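Acyl-CoA dehydrogenase FadE3 (Mycobacterium smegmatis, PDB 4IV6) belongs to the acyl-CoA dehydrogenase family of flavoproteins and holds dihydroflavine-adenine dinucleotide in an assembly of four chains. Local coordinates at residues Q136-V141 and M170-P175; G183-L188 and S224-D229. All coordinates share one frame; numbering follows the deposited sequence.

Interaction 1 (Q136-V141 and M170-P175); sequences QAMRTV and MCKTDP
This contact is a single parallel beta bridge extended by a lysine tail: the loop 136-141, just ahead of strand 141-145, lies against the end of strand 166-172. The bridge joins V141 to K172, and both chains run the same way. K172 N donates to T140 O at 2.8 Å, nearly straight (175° at the hydrogen) and within the carbonyl plane, while a backbone bond between K172 and A142 continues the pairing. From CG onward the K172 side chain is fully extended, and this carries NZ along the loop to two carbonyls. K172 NZ donates to Q136 O at 2.8 Å and to M138 O at 2.9 Å, in the plane of each carbonyl. Two weakly accepting waters share its remaining donor capacity; one also accepts a hydrogen bond from Q136 NE2, the other donates one to A137 O. The oxygens should favour the charged form of the amine. In the beta-domain of the acyl-CoA dehydrogenase fold, the bridge thus links two sheets, that of 166-172 and that of 141-145. M138 fills the angle between loop and strand. Its CG occupies the crowded position between backbone N and carbonyl carbon (chi1 67°), and M138 SD rests on the strand backbone, 3.6 Å from C171 CA. A bend at chi3 then sends M138 CE across the M170 side chain at about a right angle, 3.6 Å from M170 CG. Further along, T140 CG2 meets C171 CB at 3.9 Å, whereas T140 OG1 turns to E128. At the solvent-facing end V141 CG1 touches P175 CG at 4.2 Å.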
ATOM      1  N   GLN B 136     -18.589   9.303  25.529  1.00 17.19           N
ATOM      2  CA  GLN B 136     -18.717   9.402  26.985  1.00 18.68           C
ATOM      3  C   GLN B 136     -18.541  10.835  27.456  1.00 18.40           C
ATOM      4  O   GLN B 136     -19.074  11.213  28.492  1.00 18.52           O
ATOM      5  CB  GLN B 136     -17.677   8.507  27.703  1.00 21.07           C
ATOM      6  CG  GLN B 136     -17.796   8.520  29.218  1.00 23.42           C
ATOM      7  CD  GLN B 136     -19.178   8.050  29.661  1.00 25.24           C
ATOM      8  OE1 GLN B 136     -19.561   6.922  29.359  1.00 28.02           O
ATOM      9  NE2 GLN B 136     -19.950   8.918  30.328  1.00 25.99           N
ATOM     10  N   ALA B 137     -17.795  11.633  26.692  1.00 17.60           N
ATOM     11  CA  ALA B 137     -17.570  13.026  27.038  1.00 17.61           C
ATOM     12  C   ALA B 137     -18.691  13.958  26.574  1.00 16.81           C
ATOM     13  O   ALA B 137     -18.564  15.165  26.733  1.00 16.54           O
ATOM     14  CB  ALA B 137     -16.249  13.502  26.470  1.00 17.43           C
ATOM     15  N   MET B 138     -19.782  13.419  26.023  1.00 16.64           N
ATOM     16  CA  MET B 138     -20.841  14.244  25.466  1.00 16.15           C
ATOM     17  C   MET B 138     -21.426  15.189  26.522  1.00 16.72           C
ATOM     18  O   MET B 138     -21.429  14.884  27.722  1.00 17.24           O
ATOM     19  CB  MET B 138     -21.949  13.397  24.857  1.00 16.63           C
ATOM     20  CG  MET B 138     -22.779  12.566  25.859  1.00 17.60           C
ATOM     21  SD  MET B 138     -24.193  11.742  25.078  1.00 18.58           S
ATOM     22  CE  MET B 138     -23.373  10.572  24.016  1.00 18.51           C
ATOM     23  N   ARG B 139     -21.914  16.321  26.053  1.00 16.56           N
ATOM     24  CA  ARG B 139     -22.412  17.382  26.927  1.00 17.39           C
ATOM     25  C   ARG B 139     -23.943  17.443  26.931  1.00 16.26           C
ATOM     26  O   ARG B 139     -24.544  18.062  27.822  1.00 15.67           O
ATOM     27  CB  ARG B 139     -21.783  18.703  26.487  1.00 19.42           C
ATOM     28  CG  ARG B 139     -20.259  18.711  26.651  1.00 22.53           C
ATOM     29  CD  ARG B 139     -19.656  19.989  26.101  1.00 26.22           C
ATOM     30  NE  ARG B 139     -20.190  21.169  26.787  1.00 31.87           N
ATOM     31  CZ  ARG B 139     -19.925  22.435  26.459  1.00 37.63           C
ATOM     32  NH1 ARG B 139     -19.111  22.731  25.434  1.00 38.82           N
ATOM     33  NH2 ARG B 139     -20.469  23.417  27.178  1.00 40.25           N
ATOM     34  N   THR B 140     -24.594  16.777  25.977  1.00 14.68           N
ATOM     35  CA  THR B 140     -26.044  16.824  25.934  1.00 14.29           C
ATOM     36  C   THR B 140     -26.617  16.033  27.097  1.00 14.76           C
ATOM     37  O   THR B 140     -26.343  14.832  27.265  1.00 14.38           O
ATOM     38  CB  THR B 140     -26.601  16.348  24.587  1.00 13.94           C
ATOM     39  OG1 THR B 140     -26.034  17.114  23.487  1.00 13.75           O
ATOM     40  CG2 THR B 140     -28.104  16.492  24.567  1.00 14.02           C
ATOM     41  N   VAL B 141     -27.446  16.709  27.880  1.00 15.67           N
ATOM     42  CA  VAL B 141     -28.046  16.163  29.091  1.00 16.61           C
ATOM     43  C   VAL B 141     -29.570  16.196  29.017  1.00 16.91           C
ATOM     44  O   VAL B 141     -30.158  17.103  28.397  1.00 16.40           O
ATOM     45  CB  VAL B 141     -27.636  16.949  30.366  1.00 17.76           C
ATOM     46  CG1 VAL B 141     -26.162  16.780  30.657  1.00 18.26           C
ATOM     47  CG2 VAL B 141     -27.995  18.435  30.272  1.00 18.44           C
ATOM     48  N   MET B 170     -28.856  10.286  21.715  1.00 14.79           N
ATOM     49  CA  MET B 170     -28.054   9.730  22.805  1.00 15.69           C
ATOM     50  C   MET B 170     -27.637  10.899  23.670  1.00 15.12           C
ATOM     51  O   MET B 170     -27.083  11.891  23.169  1.00 15.05           O
ATOM     52  CB  MET B 170     -26.844   8.972  22.280  1.00 17.29           C
ATOM     53  CG  MET B 170     -26.042   8.260  23.374  1.00 19.67           C
ATOM     54  SD  MET B 170     -24.598   7.363  22.737  1.00 22.56           S
ATOM     55  CE  MET B 170     -25.360   5.903  22.117  1.00 23.61           C
ATOM     56  N   CYS B 171     -27.939  10.792  24.958  1.00 14.77           N
ATOM     57  CA  CYS B 171     -27.745  11.894  25.898  1.00 14.78           C
ATOM     58  C   CYS B 171     -27.539  11.377  27.311  1.00 14.75           C
ATOM     59  O   CYS B 171     -27.772  10.214  27.585  1.00 15.40           O
ATOM     60  CB  CYS B 171     -28.929  12.845  25.836  1.00 14.82           C
ATOM     61  SG  CYS B 171     -30.527  12.072  26.109  1.00 16.36           S
ATOM     62  N   LYS B 172     -27.042  12.237  28.196  1.00 15.28           N
ATOM     63  CA  LYS B 172     -26.792  11.871  29.577  1.00 15.73           C
ATOM     64  C   LYS B 172     -28.016  12.120  30.437  1.00 16.05           C
ATOM     65  O   LYS B 172     -28.351  13.278  30.742  1.00 15.57           O
ATOM     66  CB  LYS B 172     -25.571  12.622  30.141  1.00 16.34           C
ATOM     67  CG  LYS B 172     -24.231  12.140  29.559  1.00 16.60           C
ATOM     68  CD  LYS B 172     -23.048  12.925  30.106  1.00 17.41           C
ATOM     69  CE  LYS B 172     -21.741  12.302  29.649  1.00 17.68           C
ATOM     70  NZ  LYS B 172     -20.565  13.173  29.843  1.00 17.82           N
ATOM     71  N   THR B 173     -28.667  11.031  30.844  1.00 16.97           N
ATOM     72  CA  THR B 173     -29.756  11.103  31.833  1.00 18.50           C
ATOM     73  C   THR B 173     -29.214  11.199  33.244  1.00 19.97           C
ATOM     74  O   THR B 173     -29.927  11.653  34.129  1.00 20.11           O
ATOM     75  CB  THR B 173     -30.760   9.937  31.735  1.00 19.12           C
ATOM     76  OG1 THR B 173     -30.055   8.693  31.577  1.00 19.29           O
ATOM     77  CG2 THR B 173     -31.696  10.172  30.535  1.00 18.64           C
ATOM     78  N   ASP B 174     -27.979  10.755  33.458  1.00 20.59           N
ATOM     79  CA  ASP B 174     -27.314  10.998  34.737  1.00 23.01           C
ATOM     80  C   ASP B 174     -25.846  11.317  34.504  1.00 24.26           C
ATOM     81  O   ASP B 174     -25.027  10.401  34.393  1.00 24.28           O
ATOM     82  CB  ASP B 174     -27.459   9.793  35.667  1.00 23.79           C
ATOM     83  CG  ASP B 174     -26.780  10.005  37.023  1.00 25.26           C
ATOM     84  OD1 ASP B 174     -26.358  11.139  37.333  1.00 24.85           O
ATOM     85  OD2 ASP B 174     -26.643   9.014  37.771  1.00 26.44           O
ATOM     86  N   PRO B 175     -25.502  12.620  34.457  1.00 26.00           N
ATOM     87  CA  PRO B 175     -24.101  12.965  34.220  1.00 27.56           C
ATOM     88  C   PRO B 175     -23.155  12.581  35.371  1.00 29.59           C
ATOM     89  O   PRO B 175     -21.949  12.580  35.183  1.00 30.61           O
ATOM     90  CB  PRO B 175     -24.121  14.488  33.983  1.00 27.45           C
ATOM     91  CG  PRO B 175     -25.479  14.967  34.354  1.00 27.04           C
ATOM     92  CD  PRO B 175     -26.401  13.787  34.395  1.00 26.64           C
TER
HETATM   93  O   HOH W   1     -19.141  10.919  31.746  1.00 43.48           O
HETATM   94  O   HOH W   2     -19.112  15.862  29.521  1.00 40.28           O

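Interaction 2 (G183-L188 and S224-D229); sequences GVSILL and SSLLGD
Leucine side chains from a loop fill hollows on both faces of a strand here, around a short antiparallel pairing of 183-188 with 224-229. L187 and L226 form a non-hydrogen-bonded pair, and the two flanking bonds define the register. L227 N gives to I186 O at 2.9 Å within the carbonyl plane, and L188 N gives to S225 O, in the 3-10 segment 224-225, at 2.8 Å. The second is straight at the hydrogen (178°), yet its donor stands 29° above the carbonyl plane, off the lone-pair direction. Beyond the bridge the backbones diverge, and a water spans them, accepting from I186 N and donating to L227 O.

On one face L226 provides the bump. Its CB starts away from the strand, but with CG anti to the backbone N (chi1 176°) the chain returns, so that CD1 drops into a notch walled by S185 CB, the I186 carbonyl and L187 CD2. L226 CD1 stands 3.8 Å from S185 CB, and the L187 and L226 side chains cross obliquely, with L187 CD2 3.7 Å from L226 CA. S225 OG, hydrogen-bonded to P222 O, borders the same face beside L187 CB.

The other face receives L227, which is set between I186 and L188. It lies alongside I186 and points the same way, with L227 CD2 4.0 Å from I186 CG2; its second methyl, CD1, looks to L188 CD1 at 4.3 Å. Meanwhile S225 CB packs on the L188 carbonyl, 3.3 Å from L188 O.

Helix 83-102 closes over the L227 side through L98, F102 and, against L188, L99. Y149 of strand 148-159 backs S225, L226 and L187, while strand 166-172 pairs with the segment 183-188 in the sheet.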
ATOM      1  N   GLY B 183     -24.716   6.409  32.857  1.00 23.46           N
ATOM      2  CA  GLY B 183     -25.518   7.631  32.811  1.00 22.13           C
ATOM      3  C   GLY B 183     -26.072   8.017  31.437  1.00 20.18           C
ATOM      4  O   GLY B 183     -26.688   9.076  31.294  1.00 19.02           O
ATOM      5  N   VAL B 184     -25.851   7.180  30.432  1.00 18.92           N
ATOM      6  CA  VAL B 184     -26.198   7.504  29.032  1.00 17.68           C
ATOM      7  C   VAL B 184     -27.373   6.685  28.547  1.00 17.41           C
ATOM      8  O   VAL B 184     -27.372   5.456  28.690  1.00 18.16           O
ATOM      9  CB  VAL B 184     -24.985   7.285  28.098  1.00 17.67           C
ATOM     10  CG1 VAL B 184     -25.360   7.460  26.646  1.00 17.41           C
ATOM     11  CG2 VAL B 184     -23.895   8.301  28.439  1.00 18.36           C
ATOM     12  N   SER B 185     -28.356   7.361  27.959  1.00 16.48           N
ATOM     13  CA  SER B 185     -29.571   6.742  27.474  1.00 16.81           C
ATOM     14  C   SER B 185     -29.879   7.247  26.089  1.00 16.78           C
ATOM     15  O   SER B 185     -29.231   8.169  25.596  1.00 17.19           O
ATOM     16  CB  SER B 185     -30.754   7.083  28.398  1.00 17.07           C
ATOM     17  OG  SER B 185     -30.437   6.773  29.745  1.00 17.28           O
ATOM     18  N   ILE B 186     -30.878   6.646  25.464  1.00 17.17           N
ATOM     19  CA  ILE B 186     -31.371   7.112  24.186  1.00 16.99           C
ATOM     20  C   ILE B 186     -32.827   7.533  24.347  1.00 17.05           C
ATOM     21  O   ILE B 186     -33.627   6.795  24.920  1.00 17.93           O
ATOM     22  CB  ILE B 186     -31.236   6.026  23.131  1.00 17.64           C
ATOM     23  CG1 ILE B 186     -29.745   5.751  22.837  1.00 18.00           C
ATOM     24  CG2 ILE B 186     -31.979   6.429  21.859  1.00 17.41           C
ATOM     25  CD1 ILE B 186     -29.527   4.532  21.950  1.00 18.67           C
ATOM     26  N   LEU B 187     -33.149   8.733  23.877  1.00 16.91           N
ATOM     27  CA  LEU B 187     -34.503   9.249  23.915  1.00 17.42           C
ATOM     28  C   LEU B 187     -34.984   9.440  22.491  1.00 17.46           C
ATOM     29  O   LEU B 187     -34.209   9.861  21.616  1.00 16.33           O
ATOM     30  CB  LEU B 187     -34.577  10.596  24.656  1.00 17.78           C
ATOM     31  CG  LEU B 187     -34.048  10.742  26.097  1.00 18.95           C
ATOM     32  CD1 LEU B 187     -34.432  12.113  26.661  1.00 19.02           C
ATOM     33  CD2 LEU B 187     -34.536   9.666  27.021  1.00 19.92           C
ATOM     34  N   LEU B 188     -36.255   9.117  22.255  1.00 18.01           N
ATOM     35  CA  LEU B 188     -36.885   9.316  20.964  1.00 18.71           C
ATOM     36  C   LEU B 188     -37.533  10.695  20.999  1.00 18.18           C
ATOM     37  O   LEU B 188     -38.554  10.872  21.586  1.00 18.58           O
ATOM     38  CB  LEU B 188     -37.946   8.236  20.714  1.00 21.05           C
ATOM     39  CG  LEU B 188     -37.439   6.802  20.895  1.00 22.51           C
ATOM     40  CD1 LEU B 188     -38.566   5.809  20.793  1.00 25.50           C
ATOM     41  CD2 LEU B 188     -36.393   6.521  19.855  1.00 22.39           C
ATOM     42  N   SER B 224     -41.787   9.245  28.719  1.00 22.68           N
ATOM     43  CA  SER B 224     -42.083   8.102  27.840  1.00 23.14           C
ATOM     44  C   SER B 224     -41.240   8.092  26.554  1.00 22.15           C
ATOM     45  O   SER B 224     -41.223   7.102  25.825  1.00 22.00           O
ATOM     46  CB  SER B 224     -43.582   8.085  27.506  1.00 24.84           C
ATOM     47  OG  SER B 224     -43.925   9.189  26.675  1.00 25.49           O
ATOM     48  N   SER B 225     -40.515   9.176  26.278  1.00 20.63           N
ATOM     49  CA  SER B 225     -39.607   9.203  25.125  0.50 19.69           C
ATOM     50  C   SER B 225     -38.398   8.288  25.299  1.00 19.53           C
ATOM     51  O   SER B 225     -37.703   8.009  24.328  1.00 18.58           O
ATOM     52  CB  SER B 225     -39.098  10.626  24.866  0.50 18.85           C
ATOM     53  OG  SER B 225     -38.341  11.081  25.969  0.50 17.99           O
ATOM     54  N   LEU B 226     -38.131   7.858  26.531  1.00 19.50           N
ATOM     55  CA  LEU B 226     -37.007   6.980  26.818  1.00 19.60           C
ATOM     56  C   LEU B 226     -37.128   5.722  25.999  1.00 20.06           C
ATOM     57  O   LEU B 226     -38.196   5.120  25.933  1.00 21.09           O
ATOM     58  CB  LEU B 226     -36.960   6.607  28.313  1.00 19.70           C
ATOM     59  CG  LEU B 226     -35.861   5.611  28.700  1.00 19.90           C
ATOM     60  CD1 LEU B 226     -34.440   6.140  28.453  1.00 18.96           C
ATOM     61  CD2 LEU B 226     -36.026   5.182  30.145  1.00 20.71           C
ATOM     62  N   LEU B 227     -36.047   5.317  25.348  1.00 20.14           N
ATOM     63  CA  LEU B 227     -36.049   4.045  24.617  1.00 21.09           C
ATOM     64  C   LEU B 227     -35.790   2.938  25.618  1.00 22.51           C
ATOM     65  O   LEU B 227     -34.706   2.849  26.176  1.00 24.14           O
ATOM     66  CB  LEU B 227     -34.983   4.030  23.521  1.00 20.45           C
ATOM     67  CG  LEU B 227     -34.841   2.710  22.742  1.00 20.69           C
ATOM     68  CD1 LEU B 227     -36.059   2.452  21.862  1.00 21.27           C
ATOM     69  CD2 LEU B 227     -33.571   2.752  21.911  1.00 20.21           C
ATOM     70  N   GLY B 228     -36.781   2.097  25.819  1.00 25.89           N
ATOM     71  CA  GLY B 228     -36.743   1.012  26.802  1.00 27.83           C
ATOM     72  C   GLY B 228     -37.296   1.471  28.139  1.00 28.51           C
ATOM     73  O   GLY B 228     -37.698   2.636  28.291  1.00 27.92           O
ATOM     74  N   ASP B 229     -37.301   0.558  29.112  1.00 29.72           N
ATOM     75  CA  ASP B 229     -37.844   0.841  30.438  1.00 30.49           C
ATOM     76  C   ASP B 229     -36.842   1.473  31.392  1.00 29.37           C
ATOM     77  O   ASP B 229     -37.265   2.102  32.339  1.00 28.38           O
ATOM     78  CB  ASP B 229     -38.381  -0.435  31.095  1.00 33.67           C
ATOM     79  CG  ASP B 229     -39.521  -1.053  30.324  1.00 35.18           C
ATOM     80  OD1 ASP B 229     -40.316  -0.322  29.715  1.00 35.46           O
ATOM     81  OD2 ASP B 229     -39.612  -2.281  30.329  1.00 39.17           O
TER
HETATM   82  O   HOH W   3     -32.185   4.132  26.212  1.00 18.54           O

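Interactions 1 and 2 lie about 12 Å apart, centre to centre, and both segments of interaction 1 come earlier in the chain than either segment of interaction 2. Their shared element is the antiparallel pair of strands 166-172 and 184-190. They meet directly where C171 O and S185 N probably hydrogen-bond at 2.9 Å, and where T173 OG1 and S185 OG probably do so at 2.7 Å. Each contact ties this pair to a different loop, one leading into strand 141-145 and the other into helix 234-270. Together they connect the beta-domain internally and to the helical part of the fold.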